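Local coordinates for protein internalin C2 (Listeria monocytogenes serotype 4b str. F2365, PDB 4FHO) that is a leucine-rich-repeat protein of the internalin family that probably takes part in adhesion to or invasion of host cells, at residues L159-I164 with L181-A186. Sequence-based numbering, arbitrary orientation.
Sequences LQYLSI and LTTLRA. With SO4 (sulfate ion), chain C.
Parallel backbone pairing joins 159-164 to 181-186. Leu-162 lies in register with Leu-184; Leu-162 N donates to Thr-183 O at 3.1 Å, with an N-H...O angle of 173°, and Leu-162 O accepts from Arg-185 N. Ile-164 N continues the ladder to Arg-185 O at 2.7 Å, nearly along the C=O axis. At the N-terminal end three donors grip Gln-160 O: Thr-182 N on a lone pair at 2.9 Å, Thr-183 N close to the C=O axis, and Thr-182 OG1 from above the carbonyl plane.

The apolar side faces the interior. Leu-181 CD2 lies under the backbone of Leu-159 and Gln-160, where the chain enters strand 161-163, 3.9 Å from Leu-162 CB, and also reaches Leu-159 CB. Leu-162 and Leu-184, both with CG anti to the backbone N, lie side by side, and Ile-164 CG1 rests on Ala-186 CB. The Leu-162/Leu-184 pair is one step of a leucine ladder that forms part of the core of the leucine-rich-repeat solenoid; strands 161-163 and 183-185 are neighbours in its parallel sheet, and Asn-189 ND2 donates hydrogen bonds to both Ile-164 O and Ala-186 O.

Tyr-161, Ser-163, Thr-183 and Arg-185 occupy the other face. Tyr-161, with CG anti to the backbone N (chi1 -173°), runs alongside Thr-183, its CD2 3.6 Å from Thr-183 CB. Tyr-161 OH lies over one face of the Arg-185 guanidinium, toward its rim; the angle to NH1 is too poor for a hydrogen bond between them. The extended Arg-185 chain carries NH1 and NH2 to a sulfate, probably from the crystallisation liquor: NH1 meets O2 at 2.8 Å, and NH2 meets O4 at 2.9 Å. Arg-185 NE forms a salt bridge with Glu-205 on strand 205-207, while Ser-163 OG, beside Arg-185 CB, is hydrogen-bonded to Asp-143.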
loop_
_atom_site.group_PDB
_atom_site.type_symbol
_atom_site.label_atom_id
_atom_site.label_comp_id
_atom_site.label_asym_id
_atom_site.label_seq_id
_atom_site.Cartn_x
_atom_site.Cartn_y
_atom_site.Cartn_z
ATOM N N LEU A 159 10.729 -5.848 4.675
ATOM C CA LEU A 159 10.247 -4.510 5.066
ATOM C C LEU A 159 11.406 -3.633 5.578
ATOM O O LEU A 159 12.130 -4.036 6.487
ATOM C CB LEU A 159 9.119 -4.580 6.117
ATOM C CG LEU A 159 7.687 -4.871 5.627
ATOM C CD1 LEU A 159 6.737 -5.114 6.787
ATOM C CD2 LEU A 159 7.149 -3.760 4.745
ATOM N N GLN A 160 11.590 -2.480 4.937
ATOM C CA GLN A 160 12.533 -1.421 5.352
ATOM C C GLN A 160 11.832 -0.252 6.054
ATOM O O GLN A 160 12.420 0.380 6.933
ATOM C CB GLN A 160 13.269 -0.866 4.123
ATOM C CG GLN A 160 14.117 -1.903 3.383
ATOM C CD GLN A 160 14.812 -1.336 2.154
ATOM O OE1 GLN A 160 15.248 -0.184 2.145
ATOM N NE2 GLN A 160 14.917 -2.148 1.108
ATOM N N TYR A 161 10.604 0.055 5.639
ATOM C CA TYR A 161 9.828 1.208 6.139
ATOM C C TYR A 161 8.438 0.729 6.502
ATOM O O TYR A 161 7.716 0.233 5.630
ATOM C CB TYR A 161 9.767 2.284 5.059
ATOM C CG TYR A 161 9.142 3.601 5.474
ATOM C CD1 TYR A 161 7.755 3.737 5.555
ATOM C CD2 TYR A 161 9.928 4.726 5.745
ATOM C CE1 TYR A 161 7.168 4.941 5.925
ATOM C CE2 TYR A 161 9.339 5.945 6.105
ATOM C CZ TYR A 161 7.956 6.036 6.198
ATOM O OH TYR A 161 7.328 7.206 6.551
ATOM N N LEU A 162 8.067 0.879 7.775
ATOM C CA LEU A 162 6.727 0.525 8.264
ATOM C C LEU A 162 6.141 1.715 9.007
ATOM O O LEU A 162 6.717 2.172 9.985
ATOM C CB LEU A 162 6.765 -0.698 9.184
ATOM C CG LEU A 162 5.448 -1.189 9.821
ATOM C CD1 LEU A 162 4.365 -1.478 8.774
ATOM C CD2 LEU A 162 5.659 -2.415 10.701
ATOM N N SER A 163 4.971 2.173 8.563
ATOM C CA SER A 163 4.267 3.262 9.191
ATOM C C SER A 163 2.902 2.753 9.650
ATOM O O SER A 163 2.083 2.363 8.827
ATOM C CB SER A 163 4.148 4.401 8.185
ATOM O OG SER A 163 3.770 5.576 8.817
ATOM N N ILE A 164 2.675 2.778 10.964
ATOM C CA ILE A 164 1.453 2.273 11.609
ATOM C C ILE A 164 0.838 3.274 12.600
ATOM O O ILE A 164 0.045 2.888 13.459
ATOM C CB ILE A 164 1.711 0.915 12.312
ATOM C CG1 ILE A 164 2.852 1.016 13.332
ATOM C CG2 ILE A 164 1.993 -0.174 11.278
ATOM C CD1 ILE A 164 2.907 -0.155 14.294
ATOM N N LEU A 181 14.326 -3.360 8.822
ATOM C CA LEU A 181 13.627 -2.095 9.136
ATOM C C LEU A 181 14.577 -0.977 9.565
ATOM O O LEU A 181 15.323 -1.139 10.541
ATOM C CB LEU A 181 12.568 -2.249 10.242
ATOM C CG LEU A 181 11.178 -2.782 9.923
ATOM C CD1 LEU A 181 10.378 -2.815 11.211
ATOM C CD2 LEU A 181 10.464 -1.959 8.858
ATOM N N THR A 182 14.539 0.136 8.831
ATOM C CA THR A 182 15.222 1.376 9.210
ATOM C C THR A 182 14.285 2.444 9.796
ATOM O O THR A 182 14.751 3.292 10.566
ATOM C CB THR A 182 16.032 1.958 8.033
ATOM O OG1 THR A 182 15.203 2.033 6.869
ATOM C CG2 THR A 182 17.239 1.085 7.733
ATOM N N THR A 183 12.994 2.417 9.446
ATOM C CA THR A 183 12.007 3.351 9.987
ATOM C C THR A 183 10.788 2.612 10.516
ATOM O O THR A 183 10.183 1.791 9.798
ATOM C CB THR A 183 11.576 4.381 8.931
ATOM O OG1 THR A 183 12.728 5.094 8.469
ATOM C CG2 THR A 183 10.542 5.359 9.502
ATOM N N LEU A 184 10.455 2.880 11.781
ATOM C CA LEU A 184 9.190 2.473 12.373
ATOM C C LEU A 184 8.518 3.734 12.863
ATOM O O LEU A 184 9.012 4.373 13.783
ATOM C CB LEU A 184 9.358 1.493 13.531
ATOM C CG LEU A 184 8.056 1.068 14.232
ATOM C CD1 LEU A 184 7.124 0.343 13.264
ATOM C CD2 LEU A 184 8.320 0.204 15.453
ATOM N N ARG A 185 7.384 4.080 12.256
ATOM C CA ARG A 185 6.574 5.202 12.697
ATOM C C ARG A 185 5.292 4.654 13.299
ATOM O O ARG A 185 4.505 4.020 12.595
ATOM C CB ARG A 185 6.285 6.128 11.536
ATOM C CG ARG A 185 7.509 6.921 11.122
ATOM C CD ARG A 185 7.135 7.861 10.013
ATOM N NE ARG A 185 8.231 8.753 9.680
ATOM C CZ ARG A 185 8.141 9.781 8.840
ATOM N NH1 ARG A 185 6.998 10.071 8.200
ATOM N NH2 ARG A 185 9.217 10.516 8.615
ATOM N N ALA A 186 5.110 4.875 14.601
ATOM C CA ALA A 186 4.015 4.282 15.370
ATOM C C ALA A 186 3.402 5.241 16.392
ATOM O O ALA A 186 2.904 4.790 17.427
ATOM C CB ALA A 186 4.492 2.999 16.037
HETATM S S SO4 C . 7.364 12.708 5.829
HETATM O O1 SO4 C . 7.420 14.056 6.456
HETATM O O2 SO4 C . 6.144 12.000 6.285
HETATM O O3 SO4 C . 7.333 12.823 4.347
HETATM O O4 SO4 C . 8.568 11.942 6.227
#